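Long-range contacts in nucleoplasmin-like protein (PDB 1NLQ), which binds core histones and functions in the ATP-facilitated assembly of approximately regularly spaced nucleosomal arrays (the chain described is the N-terminal core of the protein): residues I37-A41 with L67-R73; V9-A13 with S94-I99; V53-K57 with F81-K85; R28-V33 with H102-D107. The contacts are given in a common frame with arbitrary orientation. Numbering follows the deposited sequence.

Contact 1: I37-A41 with L67-R73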
loop_
_atom_site.group_PDB
_atom_site.type_symbol
_atom_site.label_atom_id
_atom_site.label_comp_id
_atom_site.label_asym_id
_atom_site.label_seq_id
_atom_site.Cartn_x
_atom_site.Cartn_y
_atom_site.Cartn_z
ATOM N N ILE A 37 -9.909 2.180 3.378
ATOM C CA ILE A 37 -10.907 3.116 3.883
ATOM C C ILE A 37 -10.838 4.220 2.846
ATOM O O ILE A 37 -9.817 4.889 2.694
ATOM C CB ILE A 37 -10.569 3.627 5.297
ATOM C CG1 ILE A 37 -10.563 2.439 6.267
ATOM C CG2 ILE A 37 -11.624 4.631 5.750
ATOM C CD1 ILE A 37 -10.294 2.794 7.723
ATOM N N LEU A 38 -11.943 4.385 2.134
ATOM C CA LEU A 38 -12.038 5.307 1.017
ATOM C C LEU A 38 -13.057 6.422 1.190
ATOM O O LEU A 38 -14.169 6.183 1.660
ATOM C CB LEU A 38 -12.376 4.466 -0.216
ATOM C CG LEU A 38 -12.629 5.064 -1.597
ATOM C CD1 LEU A 38 -11.361 5.697 -2.159
ATOM C CD2 LEU A 38 -13.108 3.938 -2.503
ATOM N N LEU A 39 -12.666 7.634 0.797
ATOM C CA LEU A 39 -13.534 8.800 0.898
ATOM C C LEU A 39 -14.400 8.925 -0.360
ATOM O O LEU A 39 -13.896 8.889 -1.476
ATOM C CB LEU A 39 -12.686 10.061 1.070
ATOM C CG LEU A 39 -13.455 11.375 1.271
ATOM C CD1 LEU A 39 -14.189 11.345 2.603
ATOM C CD2 LEU A 39 -12.480 12.545 1.233
ATOM N N GLY A 40 -15.706 9.075 -0.168
ATOM C CA GLY A 40 -16.610 9.197 -1.304
ATOM C C GLY A 40 -16.384 10.432 -2.155
ATOM O O GLY A 40 -15.938 11.468 -1.663
ATOM N N ALA A 41 -16.716 10.322 -3.438
ATOM C CA ALA A 41 -16.549 11.421 -4.384
ATOM C C ALA A 41 -17.315 12.689 -3.995
ATOM O O ALA A 41 -16.894 13.792 -4.321
ATOM C CB ALA A 41 -16.977 10.961 -5.784
ATOM N N LEU A 67 -8.961 11.327 6.258
ATOM C CA LEU A 67 -9.092 11.580 4.829
ATOM C C LEU A 67 -9.551 13.011 4.568
ATOM O O LEU A 67 -10.150 13.653 5.431
ATOM C CB LEU A 67 -10.115 10.616 4.222
ATOM C CG LEU A 67 -9.938 9.121 4.517
ATOM C CD1 LEU A 67 -11.183 8.369 4.096
ATOM C CD2 LEU A 67 -8.710 8.587 3.802
ATOM N N LYS A 68 -9.256 13.512 3.374
ATOM C CA LYS A 68 -9.667 14.860 2.999
ATOM C C LYS A 68 -9.584 15.031 1.490
ATOM O O LYS A 68 -8.524 14.850 0.896
ATOM C CB LYS A 68 -8.793 15.909 3.697
ATOM C CG LYS A 68 -9.251 17.349 3.418
ATOM C CD LYS A 68 -8.580 18.388 4.316
ATOM C CE LYS A 68 -7.090 18.497 4.070
ATOM N NZ LYS A 68 -6.528 19.731 4.713
ATOM N N ALA A 69 -10.716 15.361 0.876
ATOM C CA ALA A 69 -10.771 15.572 -0.567
ATOM C C ALA A 69 -9.735 16.627 -0.945
ATOM O O ALA A 69 -9.710 17.715 -0.372
ATOM C CB ALA A 69 -12.170 16.035 -0.970
ATOM N N GLY A 70 -8.881 16.299 -1.907
ATOM C CA GLY A 70 -7.844 17.229 -2.323
ATOM C C GLY A 70 -6.479 16.858 -1.771
ATOM O O GLY A 70 -5.449 17.300 -2.291
ATOM N N GLU A 71 -6.455 16.038 -0.723
ATOM C CA GLU A 71 -5.197 15.620 -0.116
ATOM C C GLU A 71 -5.053 14.101 0.024
ATOM O O GLU A 71 -4.093 13.500 -0.468
ATOM C CB GLU A 71 -5.016 16.238 1.279
ATOM C CG GLU A 71 -3.754 15.716 1.978
ATOM C CD GLU A 71 -3.817 15.778 3.500
ATOM O OE1 GLU A 71 -3.455 16.824 4.075
ATOM O OE2 GLU A 71 -4.237 14.771 4.119
ATOM N N THR A 72 -6.008 13.479 0.704
ATOM C CA THR A 72 -5.943 12.041 0.939
ATOM C C THR A 72 -7.290 11.396 0.625
ATOM O O THR A 72 -8.256 11.530 1.380
ATOM C CB THR A 72 -5.559 11.763 2.412
ATOM O OG1 THR A 72 -4.414 12.555 2.760
ATOM C CG2 THR A 72 -5.215 10.290 2.617
ATOM N N ARG A 73 -7.341 10.680 -0.492
ATOM C CA ARG A 73 -8.565 10.031 -0.942
ATOM C C ARG A 73 -8.797 8.689 -0.259
ATOM O O ARG A 73 -9.935 8.242 -0.119
ATOM C CB ARG A 73 -8.497 9.844 -2.467
ATOM C CG ARG A 73 -9.682 9.128 -3.118
ATOM C CD ARG A 73 -11.010 9.811 -2.828
ATOM N NE ARG A 73 -10.997 11.239 -3.130
ATOM C CZ ARG A 73 -12.028 12.051 -2.911
ATOM N NH1 ARG A 73 -13.154 11.571 -2.393
ATOM N NH2 ARG A 73 -11.922 13.341 -3.192
HETATM O O HOH W 1 -14.579 14.509 -2.597
#
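Here a connection between the two sheets of a sandwich is held to the end of strand 31-39, largely by one arginine. Leu-67, the first residue of 67-73, turns its side chain toward 37-41 and lays CD1 against Leu-39 CB (3.8 Å) and Ile-37 CG2 (4.1 Å), an apolar contact between strands 60-68 and 31-39 of different sheets. Lys-68 points away; it is inferred to take part in the interaction between pentamers, consistent with the head-to-head decamer. Glu-71 N and Thr-72 N each donate to Lys-68 O at 2.9 Å, and Lys-68 N returns a bond to Thr-72 O at 3.0 Å, a classic beta bulge. Ala-69 CB meets Leu-39 CD2 at 4.1 Å. Gly-70 has a positive phi of 103°, where a side chain would jam against the preceding carbonyl. Thr-72 OG1 donates to Glu-71 OE2 (2.6 Å), a carboxylate that also pairs with Arg-73 of another subunit. Arg-73 O accepts from Leu-39 N at 2.9 Å, while Arg-73 NH1 donates to Leu-39 O at 2.9 Å and, weakly, to Gly-40 O at 2.9 Å. Leu-39 CD2 lies over one face of the guanidinium. A water joins Arg-73 NH2 (3.0 Å) to Ala-41 O (3.0 Å). The crossing from strand 60-68 to strand 74-82 of the other sheet thus packs on Leu-39, and Arg-73, salt-bridged through NE to Glu-71 of a neighbouring subunit, lies at the interface of the nucleoplasmin pentamer.

Contact 2: V9-A13 with S94-I99; sequences VTLTA and SGPVYI
This is an antiparallel strand pairing joining 4-11, the outermost strand of its sheet within this chain, to strand 97-104. The short axes of 9-11 and 97-99 approach to 4.7 Å, their directions 151° apart. Val-9 pairs with Ile-99 and Leu-11 with Val-97 as hydrogen-bonded pairs (CA-CA 5.3 and 5.2 Å); between them Thr-10 and Tyr-98 form a non-hydrogen-bonded pair (CA-CA 4.6 Å). The bonds are Val-9 N to Ile-99 O 3.0 Å, Ile-99 N to Val-9 O 2.8 Å, Leu-11 N to Val-97 O 2.8 Å and Val-97 N to Leu-11 O 2.9 Å. In this eight-stranded nucleoplasmin beta sandwich, alternation sends Val-9, Leu-11, Val-97 and Ile-99 toward the second sheet, with Val-9 CG2 3.7 Å from Ile-99 CB and Leu-11 CD1 3.9 Å from Ile-99 CD1; Leu-11 and Ile-99 are both mt. Thr-10 and Tyr-98 (both chi1 m) take the other face, Thr-10 OG1 lying 3.5 Å from Tyr-98 CD2 at the ring edge, and pack on Ile-62 and Pro-63 of a neighbouring subunit. Beyond the strands, a cis peptide precedes Pro-96, whose CB meets Thr-12 CG2 at 3.8 Å; at Gly-95 a CB would clash with Leu-11 O, and Ala-13 N donates to Ser-94 O at 3.2 Å.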
loop_
_atom_site.group_PDB
_atom_site.type_symbol
_atom_site.label_atom_id
_atom_site.label_comp_id
_atom_site.label_asym_id
_atom_site.label_seq_id
_atom_site.Cartn_x
_atom_site.Cartn_y
_atom_site.Cartn_z
ATOM N N VAL A 9 -18.716 -1.595 4.346
ATOM C CA VAL A 9 -19.717 -0.792 5.044
ATOM C C VAL A 9 -19.498 0.695 4.770
ATOM O O VAL A 9 -18.390 1.119 4.420
ATOM C CB VAL A 9 -19.687 -1.067 6.564
ATOM C CG1 VAL A 9 -19.894 -2.546 6.811
ATOM C CG2 VAL A 9 -18.359 -0.613 7.170
ATOM N N THR A 10 -20.561 1.477 4.920
ATOM C CA THR A 10 -20.495 2.912 4.660
ATOM C C THR A 10 -20.831 3.728 5.908
ATOM O O THR A 10 -21.714 3.356 6.688
ATOM C CB THR A 10 -21.472 3.315 3.527
ATOM O OG1 THR A 10 -21.274 2.472 2.381
ATOM C CG2 THR A 10 -21.249 4.759 3.127
ATOM N N LEU A 11 -20.102 4.825 6.101
ATOM C CA LEU A 11 -20.327 5.725 7.224
ATOM C C LEU A 11 -20.651 7.117 6.683
ATOM O O LEU A 11 -20.048 7.567 5.700
ATOM C CB LEU A 11 -19.080 5.813 8.110
ATOM C CG LEU A 11 -18.662 4.554 8.869
ATOM C CD1 LEU A 11 -17.383 4.809 9.650
ATOM C CD2 LEU A 11 -19.777 4.144 9.809
ATOM N N THR A 12 -21.610 7.783 7.324
ATOM C CA THR A 12 -22.032 9.132 6.954
ATOM C C THR A 12 -22.360 9.894 8.236
ATOM O O THR A 12 -22.388 9.314 9.324
ATOM C CB THR A 12 -23.304 9.132 6.069
ATOM O OG1 THR A 12 -24.374 8.497 6.781
ATOM C CG2 THR A 12 -23.057 8.413 4.739
ATOM N N ALA A 13 -22.616 11.190 8.115
ATOM C CA ALA A 13 -22.950 11.991 9.289
ATOM C C ALA A 13 -24.227 11.450 9.926
ATOM O O ALA A 13 -24.339 11.354 11.148
ATOM C CB ALA A 13 -23.155 13.448 8.897
ATOM N N SER A 94 -18.572 14.501 7.170
ATOM C CA SER A 94 -19.896 13.971 6.883
ATOM C C SER A 94 -19.868 12.806 5.912
ATOM O O SER A 94 -20.900 12.204 5.616
ATOM C CB SER A 94 -20.809 15.080 6.356
ATOM O OG SER A 94 -21.000 16.059 7.364
ATOM N N GLY A 95 -18.674 12.474 5.439
ATOM C CA GLY A 95 -18.531 11.369 4.514
ATOM C C GLY A 95 -19.158 11.632 3.153
ATOM O O GLY A 95 -19.273 12.776 2.731
ATOM N N PRO A 96 -19.586 10.578 2.445
ATOM C CA PRO A 96 -19.484 9.194 2.910
ATOM C C PRO A 96 -18.068 8.628 2.915
ATOM O O PRO A 96 -17.184 9.107 2.205
ATOM C CB PRO A 96 -20.408 8.438 1.954
ATOM C CG PRO A 96 -20.311 9.231 0.695
ATOM C CD PRO A 96 -20.294 10.659 1.152
ATOM N N VAL A 97 -17.870 7.621 3.757
ATOM C CA VAL A 97 -16.595 6.932 3.858
ATOM C C VAL A 97 -16.899 5.438 3.766
ATOM O O VAL A 97 -17.822 4.939 4.414
ATOM C CB VAL A 97 -15.885 7.234 5.196
ATOM C CG1 VAL A 97 -14.611 6.401 5.312
ATOM C CG2 VAL A 97 -15.550 8.711 5.271
ATOM N N TYR A 98 -16.137 4.727 2.944
ATOM C CA TYR A 98 -16.350 3.301 2.775
ATOM C C TYR A 98 -15.220 2.508 3.432
ATOM O O TYR A 98 -14.049 2.864 3.314
ATOM C CB TYR A 98 -16.424 2.957 1.282
ATOM C CG TYR A 98 -17.239 3.935 0.467
ATOM C CD1 TYR A 98 -16.622 4.793 -0.449
ATOM C CD2 TYR A 98 -18.627 4.011 0.611
ATOM C CE1 TYR A 98 -17.367 5.696 -1.201
ATOM C CE2 TYR A 98 -19.375 4.918 -0.142
ATOM C CZ TYR A 98 -18.738 5.752 -1.038
ATOM O OH TYR A 98 -19.480 6.660 -1.767
ATOM N N ILE A 99 -15.580 1.439 4.132
ATOM C CA ILE A 99 -14.588 0.590 4.789
ATOM C C ILE A 99 -14.631 -0.773 4.106
ATOM O O ILE A 99 -15.688 -1.409 4.050
ATOM C CB ILE A 99 -14.899 0.436 6.296
ATOM C CG1 ILE A 99 -14.860 1.809 6.973
ATOM C CG2 ILE A 99 -13.883 -0.483 6.949
ATOM C CD1 ILE A 99 -15.288 1.798 8.433
#

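Contact 3: V53-K57 with F81-K85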
loop_
_atom_site.group_PDB
_atom_site.type_symbol
_atom_site.label_atom_id
_atom_site.label_comp_id
_atom_site.label_asym_id
_atom_site.label_seq_id
_atom_site.Cartn_x
_atom_site.Cartn_y
_atom_site.Cartn_z
ATOM N N VAL A 53 -11.634 3.714 15.395
ATOM C CA VAL A 53 -11.963 2.324 15.650
ATOM C C VAL A 53 -12.017 2.123 17.161
ATOM O O VAL A 53 -11.237 2.715 17.904
ATOM C CB VAL A 53 -10.921 1.350 15.011
ATOM C CG1 VAL A 53 -9.579 1.465 15.702
ATOM C CG2 VAL A 53 -11.427 -0.080 15.106
ATOM N N ASN A 54 -12.970 1.308 17.606
ATOM C CA ASN A 54 -13.137 1.032 19.025
ATOM C C ASN A 54 -13.218 -0.457 19.302
ATOM O O ASN A 54 -13.984 -1.175 18.670
ATOM C CB ASN A 54 -14.419 1.674 19.558
ATOM C CG ASN A 54 -14.405 3.177 19.457
ATOM O OD1 ASN A 54 -14.745 3.753 18.415
ATOM N ND2 ASN A 54 -13.993 3.832 20.536
ATOM N N THR A 55 -12.418 -0.920 20.249
ATOM C CA THR A 55 -12.449 -2.319 20.640
ATOM C C THR A 55 -12.259 -2.361 22.145
ATOM O O THR A 55 -11.194 -2.031 22.652
ATOM C CB THR A 55 -11.337 -3.144 19.962
ATOM O OG1 THR A 55 -11.699 -3.425 18.603
ATOM C CG2 THR A 55 -11.142 -4.455 20.692
ATOM N N PRO A 56 -13.301 -2.764 22.884
ATOM C CA PRO A 56 -13.173 -2.822 24.345
ATOM C C PRO A 56 -12.075 -3.800 24.738
ATOM O O PRO A 56 -11.241 -3.513 25.606
ATOM C CB PRO A 56 -14.555 -3.297 24.794
ATOM C CG PRO A 56 -15.470 -2.804 23.679
ATOM C CD PRO A 56 -14.652 -3.172 22.464
ATOM N N LYS A 57 -12.094 -4.950 24.072
ATOM C CA LYS A 57 -11.146 -6.035 24.289
ATOM C C LYS A 57 -9.712 -5.579 24.536
ATOM O O LYS A 57 -8.963 -6.243 25.259
ATOM C CB LYS A 57 -11.189 -6.985 23.086
ATOM C CG LYS A 57 -10.329 -8.233 23.233
ATOM C CD LYS A 57 -10.468 -9.152 22.021
ATOM C CE LYS A 57 -9.837 -10.513 22.280
ATOM N NZ LYS A 57 -9.866 -11.441 21.124
ATOM N N PHE A 81 -8.419 -7.312 13.472
ATOM C CA PHE A 81 -9.059 -7.383 14.771
ATOM C C PHE A 81 -9.472 -8.836 14.944
ATOM O O PHE A 81 -10.252 -9.377 14.164
ATOM C CB PHE A 81 -10.268 -6.456 14.793
ATOM C CG PHE A 81 -9.938 -5.037 14.418
ATOM C CD1 PHE A 81 -10.157 -4.567 13.124
ATOM C CD2 PHE A 81 -9.350 -4.188 15.346
ATOM C CE1 PHE A 81 -9.790 -3.270 12.764
ATOM C CE2 PHE A 81 -8.980 -2.893 15.000
ATOM C CZ PHE A 81 -9.197 -2.429 13.705
ATOM N N TYR A 82 -8.933 -9.464 15.979
ATOM C CA TYR A 82 -9.178 -10.871 16.237
ATOM C C TYR A 82 -10.170 -11.097 17.368
ATOM O O TYR A 82 -10.066 -10.480 18.425
ATOM C CB TYR A 82 -7.841 -11.529 16.571
ATOM C CG TYR A 82 -7.880 -13.005 16.884
ATOM C CD1 TYR A 82 -7.961 -13.956 15.869
ATOM C CD2 TYR A 82 -7.769 -13.452 18.198
ATOM C CE1 TYR A 82 -7.923 -15.320 16.157
ATOM C CE2 TYR A 82 -7.729 -14.806 18.496
ATOM C CZ TYR A 82 -7.804 -15.735 17.471
ATOM O OH TYR A 82 -7.739 -17.076 17.775
ATOM N N GLU A 83 -11.134 -11.974 17.127
ATOM C CA GLU A 83 -12.138 -12.319 18.132
ATOM C C GLU A 83 -12.486 -11.164 19.047
ATOM O O GLU A 83 -12.259 -11.228 20.260
ATOM C CB GLU A 83 -11.635 -13.488 18.985
ATOM C CG GLU A 83 -11.514 -14.787 18.228
ATOM C CD GLU A 83 -10.983 -15.911 19.083
ATOM O OE1 GLU A 83 -11.048 -17.068 18.634
ATOM O OE2 GLU A 83 -10.496 -15.639 20.199
ATOM N N SER A 84 -13.030 -10.098 18.477
ATOM C CA SER A 84 -13.397 -8.957 19.290
ATOM C C SER A 84 -14.481 -8.136 18.622
ATOM O O SER A 84 -14.659 -8.187 17.404
ATOM C CB SER A 84 -12.157 -8.095 19.594
ATOM O OG SER A 84 -11.442 -7.753 18.419
ATOM N N LYS A 85 -15.235 -7.414 19.435
ATOM C CA LYS A 85 -16.290 -6.561 18.924
ATOM C C LYS A 85 -15.621 -5.264 18.492
ATOM O O LYS A 85 -14.963 -4.597 19.299
ATOM C CB LYS A 85 -17.322 -6.273 20.018
ATOM C CG LYS A 85 -18.486 -5.450 19.531
ATOM C CD LYS A 85 -19.432 -5.105 20.649
ATOM C CE LYS A 85 -20.544 -4.194 20.151
ATOM N NZ LYS A 85 -21.277 -3.555 21.273
HETATM O O HOH W 2 -9.429 -5.875 18.598
HETATM O O HOH W 3 -8.581 -13.806 21.632
#
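Side-chain reach can join two sheets where their backbones do not pair, and Lys-57 illustrates it. All four of its chi angles are t, so the extended chain carries NZ across to two successive carbonyls, Glu-83 O at 2.6 Å and Tyr-82 O at 2.9 Å. The positive phi of Glu-83 (33°) accompanies the turn of the backbone that presents both. A water links Lys-57 NZ (2.7 Å) to Glu-83 OE2 (3.0 Å), while Glu-83 OE1 accepts from Gly-29 N. Nearer the core, Val-53 (chi1 p) places CG2 3.5 Å from CZ of Phe-81, whose chi1 of m swings the ring toward it; Phe-6 of a neighbouring subunit meets the same ring. Between these two zones, Thr-55 CG2 rests on Ser-84 CB at 3.9 Å, and a water lies 2.8 Å from Ser-84 OG and, more weakly bound, 3.3 Å from Thr-55 OG1. Lys-85, also extended, leads its amine away. The contact lies at one end of the nucleoplasmin beta sandwich, where the chain leaves strand 74-82 and crosses to strand 86-92 of the other sheet.

Contact 4: R28-V33 with H102-D107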
loop_
_atom_site.group_PDB
_atom_site.type_symbol
_atom_site.label_atom_id
_atom_site.label_comp_id
_atom_site.label_asym_id
_atom_site.label_seq_id
_atom_site.Cartn_x
_atom_site.Cartn_y
_atom_site.Cartn_z
ATOM N N ARG A 28 -14.073 -18.517 17.753
ATOM C CA ARG A 28 -13.684 -19.555 16.813
ATOM C C ARG A 28 -12.621 -19.073 15.835
ATOM O O ARG A 28 -12.452 -19.627 14.752
ATOM C CB ARG A 28 -14.911 -20.108 16.071
ATOM C CG ARG A 28 -15.697 -19.113 15.242
ATOM C CD ARG A 28 -16.688 -19.855 14.330
ATOM N NE ARG A 28 -17.686 -20.621 15.079
ATOM C CZ ARG A 28 -18.778 -20.094 15.624
ATOM N NH1 ARG A 28 -19.027 -18.794 15.499
ATOM N NH2 ARG A 28 -19.614 -20.858 16.310
ATOM N N GLY A 29 -11.897 -18.033 16.230
ATOM C CA GLY A 29 -10.834 -17.519 15.384
ATOM C C GLY A 29 -11.262 -16.472 14.381
ATOM O O GLY A 29 -10.497 -16.128 13.476
ATOM N N GLN A 30 -12.472 -15.950 14.527
ATOM C CA GLN A 30 -12.929 -14.939 13.589
ATOM C C GLN A 30 -12.031 -13.712 13.622
ATOM O O GLN A 30 -11.603 -13.265 14.685
ATOM C CB GLN A 30 -14.381 -14.532 13.866
ATOM C CG GLN A 30 -14.662 -13.962 15.240
ATOM C CD GLN A 30 -15.172 -15.021 16.203
ATOM O OE1 GLN A 30 -14.462 -15.972 16.519
ATOM N NE2 GLN A 30 -16.418 -14.863 16.662
ATOM N N LYS A 31 -11.738 -13.178 12.442
ATOM C CA LYS A 31 -10.885 -12.005 12.323
ATOM C C LYS A 31 -11.394 -11.071 11.241
ATOM O O LYS A 31 -11.823 -11.514 10.181
ATOM C CB LYS A 31 -9.449 -12.417 11.980
ATOM C CG LYS A 31 -8.491 -11.242 11.773
ATOM C CD LYS A 31 -7.141 -11.674 11.200
ATOM C CE LYS A 31 -6.442 -12.686 12.096
ATOM N NZ LYS A 31 -5.046 -12.973 11.646
ATOM N N LEU A 32 -11.342 -9.778 11.522
ATOM C CA LEU A 32 -11.759 -8.770 10.560
ATOM C C LEU A 32 -10.502 -8.060 10.085
ATOM O O LEU A 32 -9.752 -7.504 10.889
ATOM C CB LEU A 32 -12.692 -7.755 11.212
ATOM C CG LEU A 32 -13.148 -6.616 10.296
ATOM C CD1 LEU A 32 -13.963 -7.169 9.131
ATOM C CD2 LEU A 32 -13.974 -5.636 11.097
ATOM N N VAL A 33 -10.254 -8.092 8.782
ATOM C CA VAL A 33 -9.080 -7.439 8.232
ATOM C C VAL A 33 -9.559 -6.223 7.462
ATOM O O VAL A 33 -10.378 -6.350 6.561
ATOM C CB VAL A 33 -8.315 -8.360 7.261
ATOM C CG1 VAL A 33 -7.054 -7.654 6.765
ATOM C CG2 VAL A 33 -7.961 -9.673 7.952
ATOM N N HIS A 102 -11.693 -8.025 4.680
ATOM C CA HIS A 102 -11.958 -9.460 4.675
ATOM C C HIS A 102 -12.633 -9.831 5.975
ATOM O O HIS A 102 -12.136 -9.486 7.045
ATOM C CB HIS A 102 -10.654 -10.252 4.582
ATOM C CG HIS A 102 -9.894 -10.036 3.313
ATOM N ND1 HIS A 102 -9.482 -11.080 2.511
ATOM C CD2 HIS A 102 -9.472 -8.903 2.702
ATOM C CE1 HIS A 102 -8.840 -10.598 1.461
ATOM N NE2 HIS A 102 -8.820 -9.280 1.552
ATOM N N ASN A 103 -13.755 -10.536 5.883
ATOM C CA ASN A 103 -14.483 -10.971 7.066
ATOM C C ASN A 103 -14.157 -12.450 7.216
ATOM O O ASN A 103 -14.782 -13.291 6.588
ATOM C CB ASN A 103 -15.986 -10.799 6.864
ATOM C CG ASN A 103 -16.747 -10.788 8.165
ATOM O OD1 ASN A 103 -16.289 -11.338 9.170
ATOM N ND2 ASN A 103 -17.922 -10.159 8.160
ATOM N N ILE A 104 -13.173 -12.762 8.046
ATOM C CA ILE A 104 -12.747 -14.146 8.239
ATOM C C ILE A 104 -13.588 -14.839 9.313
ATOM O O ILE A 104 -13.595 -14.436 10.472
ATOM C CB ILE A 104 -11.260 -14.169 8.592
ATOM C CG1 ILE A 104 -10.473 -13.486 7.467
ATOM C CG2 ILE A 104 -10.785 -15.591 8.757
ATOM C CD1 ILE A 104 -9.068 -13.077 7.856
ATOM N N LYS A 105 -14.284 -15.901 8.916
ATOM C CA LYS A 105 -15.186 -16.614 9.817
ATOM C C LYS A 105 -14.574 -17.440 10.944
ATOM O O LYS A 105 -15.145 -17.527 12.027
ATOM C CB LYS A 105 -16.124 -17.500 8.992
ATOM C CG LYS A 105 -16.768 -16.803 7.780
ATOM C CD LYS A 105 -17.472 -15.495 8.151
ATOM C CE LYS A 105 -18.422 -15.063 7.038
ATOM N NZ LYS A 105 -19.000 -13.710 7.232
ATOM N N ASP A 106 -13.427 -18.057 10.690
ATOM C CA ASP A 106 -12.771 -18.866 11.714
ATOM C C ASP A 106 -11.317 -19.141 11.355
ATOM O O ASP A 106 -10.809 -18.618 10.364
ATOM C CB ASP A 106 -13.527 -20.186 11.916
ATOM C CG ASP A 106 -13.735 -20.941 10.624
ATOM O OD1 ASP A 106 -12.753 -21.130 9.872
ATOM O OD2 ASP A 106 -14.885 -21.352 10.365
ATOM N N ASP A 107 -10.648 -19.957 12.167
ATOM C CA ASP A 107 -9.239 -20.278 11.939
ATOM C C ASP A 107 -9.037 -21.735 11.547
ATOM O O ASP A 107 -10.017 -22.372 11.099
ATOM C CB ASP A 107 -8.411 -19.957 13.188
ATOM C CG ASP A 107 -8.780 -20.825 14.381
ATOM O OD1 ASP A 107 -8.186 -20.629 15.456
ATOM O OD2 ASP A 107 -9.667 -21.696 14.254
HETATM O O HOH W 4 -17.414 -16.999 13.577
#
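In this contact the backbone groups pair across the strands while most polar side chains bond to residues beyond them. Strands 31-33 and 102-104 run antiparallel, their short axes at 170°: Lys-31 N gives to Ile-104 O (3.0 Å), Ile-104 N to Lys-31 O (2.8 Å), Val-33 N to His-102 O (2.9 Å) and His-102 N to Val-33 O (2.8 Å). Past this ladder Asp-107 N donates to Arg-28 O at 3.2 Å. At Gly-29, whose N donates to Glu-83 OE1, a CB would clash with Asp-107. In the loop, Arg-28 N donates to Gln-30 OE1 (2.9 Å), Gln-30 NE2 serves Tyr-26 O and Val-22 O, and a water accepts from Arg-28 NH1 (3.1 Å) and donates to Lys-105 O (2.8 Å). On the face of Lys-31, Val-33, His-102 and Ile-104, Val-33 CG2 packs on Ile-104 CD1 at 3.6 Å. Asn-103 OD1 accepts from Trp-20 NE1. Lys-31 NZ makes salt bridges with Glu-80 of its own chain and Glu-4 of a neighbouring subunit. His-102 ND1 bonds to Glu-4 of its own chain, and NE2 to Asp-78 O of another subunit. Facing a carbonyl, NE2 must donate; ND1 faces a carboxylate, which is consistent with a doubly protonated imidazole.

Contacts 2 and 4 are ladders within one sheet and share strand 97-104, pairing its two ends with different neighbours, 4-11 and 31-39. Contacts 1 and 3 join the two sheets on opposite sides of the chain's centre, about 25 Å apart between centres; contact 1 packs across them through Leu-67 and also continues the pairing of 31-39 with the start of 74-82. Contact 1 is the most buried, leucine packing combined with an arginine; contacts 2, 3 and 4 are partly buried, contact 3 grading from a valine-phenylalanine pair to an exposed lysine. Contact 1 is tied to contact 2 through Leu-38 with Tyr-98, and contact 3 to contact 4 through Glu-83 with Gln-30. All four reach other subunits of the pentamer.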